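Local coordinates for protein poly(ADP-ribose) glycohydrolase (PDB 3SIG) that binds ADP-ribose in a macrodomain-type fold and hydrolyses the glycosidic linkages of poly(ADP-ribose), at residues A[198-203]-A[218-223]. Sequence-based numbering, arbitrary orientation.
With AR6 ([(2R,3S,4R,5R)-5-(6-aminopurin-9-yl)-3,4-dihydroxy-oxolan-2-yl]methyl [hydroxy-[[(2R,3S,4R,5S)-3,4,5-trihydroxyoxolan-2-yl]methoxy]phosphoryl] hydrogen phosphate), chain B.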
loop_
_atom_site.group_PDB
_atom_site.type_symbol
_atom_site.label_atom_id
_atom_site.label_comp_id
_atom_site.label_asym_id
_atom_site.label_seq_id
_atom_site.Cartn_x
_atom_site.Cartn_y
_atom_site.Cartn_z
ATOM N N GLY A 198 -0.934 13.779 9.615
ATOM C CA GLY A 198 -1.491 12.950 10.669
ATOM C C GLY A 198 -1.637 11.502 10.263
ATOM O O GLY A 198 -1.364 10.557 11.029
ATOM N N ARG A 199 -2.113 11.297 9.050
ATOM C CA ARG A 199 -2.374 9.963 8.536
ATOM C C ARG A 199 -1.101 9.214 8.229
ATOM O O ARG A 199 -0.956 8.062 8.603
ATOM C CB ARG A 199 -3.312 10.064 7.319
ATOM C CG ARG A 199 -3.953 8.753 6.894
ATOM C CD ARG A 199 -5.103 8.979 5.936
ATOM N NE ARG A 199 -6.156 9.778 6.565
ATOM C CZ ARG A 199 -7.167 10.316 5.918
ATOM N NH1 ARG A 199 -8.027 11.070 6.587
ATOM N NH2 ARG A 199 -7.292 10.184 4.622
ATOM N N ALA A 200 -0.174 9.865 7.548
ATOM C CA ALA A 200 1.124 9.246 7.303
ATOM C C ALA A 200 1.863 8.911 8.598
ATOM O O ALA A 200 2.499 7.849 8.697
ATOM C CB ALA A 200 1.996 10.147 6.434
ATOM N N ALA A 201 1.734 9.747 9.608
ATOM C CA ALA A 201 2.372 9.434 10.865
ATOM C C ALA A 201 1.797 8.143 11.443
ATOM O O ALA A 201 2.517 7.327 12.039
ATOM C CB ALA A 201 2.195 10.550 11.842
ATOM N N LYS A 202 0.484 7.968 11.308
ATOM C CA LYS A 202 -0.186 6.769 11.800
ATOM C C LYS A 202 0.184 5.515 11.008
ATOM O O LYS A 202 0.335 4.420 11.575
ATOM C CB LYS A 202 -1.714 7.021 11.860
ATOM C CG LYS A 202 -2.083 7.993 12.914
ATOM C CD LYS A 202 -3.562 8.351 12.918
ATOM C CE LYS A 202 -3.899 9.229 14.110
ATOM N NZ LYS A 202 -5.349 9.558 14.164
ATOM N N VAL A 203 0.343 5.652 9.704
ATOM C CA VAL A 203 0.849 4.549 8.899
ATOM C C VAL A 203 2.235 4.105 9.400
ATOM O O VAL A 203 2.487 2.891 9.580
ATOM C CB VAL A 203 0.966 4.993 7.412
ATOM C CG1 VAL A 203 1.762 3.984 6.605
ATOM C CG2 VAL A 203 -0.423 5.176 6.800
ATOM N N GLY A 218 5.721 5.565 -1.291
ATOM C CA GLY A 218 5.693 6.108 -2.653
ATOM C C GLY A 218 4.771 7.304 -2.696
ATOM O O GLY A 218 4.482 7.927 -1.659
ATOM N N ALA A 219 4.300 7.587 -3.903
ATOM C CA ALA A 219 3.514 8.774 -4.206
ATOM C C ALA A 219 2.033 8.598 -3.901
ATOM O O ALA A 219 1.154 8.786 -4.727
ATOM C CB ALA A 219 3.731 9.169 -5.658
ATOM N N TRP A 220 1.789 8.197 -2.668
ATOM C CA TRP A 220 0.483 7.950 -2.059
ATOM C C TRP A 220 -0.458 9.105 -2.355
ATOM O O TRP A 220 -0.114 10.272 -2.122
ATOM C CB TRP A 220 0.704 7.868 -0.564
ATOM C CG TRP A 220 -0.458 7.570 0.312
ATOM C CD1 TRP A 220 -1.425 6.601 0.167
ATOM C CD2 TRP A 220 -0.706 8.218 1.548
ATOM N NE1 TRP A 220 -2.263 6.620 1.258
ATOM C CE2 TRP A 220 -1.826 7.592 2.126
ATOM C CE3 TRP A 220 -0.070 9.273 2.240
ATOM C CZ2 TRP A 220 -2.352 7.994 3.350
ATOM C CZ3 TRP A 220 -0.594 9.670 3.454
ATOM C CH2 TRP A 220 -1.730 9.045 3.992
ATOM N N GLY A 221 -1.613 8.818 -2.935
ATOM C CA GLY A 221 -2.614 9.841 -3.157
ATOM C C GLY A 221 -2.407 10.698 -4.392
ATOM O O GLY A 221 -3.253 11.555 -4.655
ATOM N N CYS A 222 -1.331 10.495 -5.139
ATOM C CA CYS A 222 -0.916 11.466 -6.146
ATOM C C CYS A 222 -1.292 11.136 -7.580
ATOM O O CYS A 222 -0.829 11.835 -8.497
ATOM C CB CYS A 222 0.593 11.712 -6.073
ATOM S SG CYS A 222 1.173 12.404 -4.530
ATOM N N GLY A 223 -2.089 10.083 -7.758
ATOM C CA GLY A 223 -2.573 9.709 -9.079
ATOM C C GLY A 223 -4.062 9.883 -9.141
ATOM O O GLY A 223 -4.569 11.009 -9.304
HETATM N N1 AR6 B . 4.034 1.130 -7.913
HETATM C C2 AR6 B . 4.546 2.295 -7.529
HETATM N N3 AR6 B . 4.059 3.528 -7.854
HETATM C C4 AR6 B . 2.943 3.482 -8.616
HETATM C C5 AR6 B . 2.344 2.247 -9.052
HETATM C C6 AR6 B . 2.955 1.090 -8.645
HETATM N N6 AR6 B . 2.438 -0.140 -9.053
HETATM N N7 AR6 B . 1.179 2.619 -9.812
HETATM C C8 AR6 B . 1.150 3.909 -9.839
HETATM N N9 AR6 B . 2.165 4.510 -9.154
HETATM P PA AR6 B . -2.453 5.673 -7.462
HETATM P PB AR6 B . -3.891 7.179 -5.332
HETATM C "C1'" AR6 B . 2.489 5.912 -8.904
HETATM O O1A AR6 B . -3.051 6.586 -8.472
HETATM O O1B AR6 B . -3.666 7.050 -3.838
HETATM C C1D AR6 B . -7.028 3.137 -6.934
HETATM O O1D AR6 B . -8.083 2.903 -7.824
HETATM C "C2'" AR6 B . 1.971 6.863 -9.963
HETATM O "O2'" AR6 B . 2.872 7.921 -10.134
HETATM O O2A AR6 B . -2.670 4.191 -7.630
HETATM O O2B AR6 B . -3.678 8.511 -5.967
HETATM C C2D AR6 B . -7.529 2.874 -5.568
HETATM O O2D AR6 B . -8.234 1.698 -5.368
HETATM C "C3'" AR6 B . 0.714 7.359 -9.347
HETATM O "O3'" AR6 B . 0.384 8.643 -9.765
HETATM O O3A AR6 B . -2.894 6.133 -6.005
HETATM C C3D AR6 B . -8.012 4.174 -5.084
HETATM O O3D AR6 B . -9.355 4.212 -5.488
HETATM C "C4'" AR6 B . 0.970 7.323 -7.868
HETATM O "O4'" AR6 B . 1.990 6.369 -7.673
HETATM C C4D AR6 B . -7.147 5.136 -5.819
HETATM O O4D AR6 B . -6.667 4.502 -6.995
HETATM C "C5'" AR6 B . -0.236 7.010 -6.992
HETATM O "O5'" AR6 B . -0.848 5.797 -7.401
HETATM C C5D AR6 B . -5.979 5.669 -4.991
HETATM O O5D AR6 B . -5.333 6.681 -5.741
#
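With its CG anti to the backbone N (chi1 -178°), Trp220 reaches out to helix 189-209, and its six-membered ring ends against Arg199 and Ala200. Arg199 also starts with an anti torsion (chi1 -165°), which with an extended chi2 carries CG and CD past the rim of the indole, while the bend at chi3 (-61°) turns the guanidinium away toward Asp145. CB and CG meet the ring at its edge, Arg199 CG lying 3.7 Å from Trp220 CH2; Arg199 CD is 3.9 Å from Trp220 CZ2, and the two side chains cross at about a right angle. Beside them Ala200 CB lies 4.0 Å from Trp220 CZ3, adding a second, apolar contact in a buried setting. Polar ends are satisfied elsewhere: Trp220 NE1 donates to Ser175 O, which helps fix the indole's rotation, and Arg199 NE forms a salt bridge with Asp145. In this macrodomain-clan fold, the glycine-rich loop after strand 214-217 lines the diphosphate of the ligand, and its tryptophan is lodged against a helix on the other side. A type II turn from Ala219 to Cys222, with Gly221 at positive phi, offers Gly221 N for a weak bond to O1B of AR6. The residue following the turn adds a second main-chain donor, Gly223 N, 2.9 Å from O2B of AR6. Were Trp220 replaced by an alanine, Arg199 and Ala200 would probably face a gap and Ser175 O would lose its indole donor, leaving the turn less firmly placed.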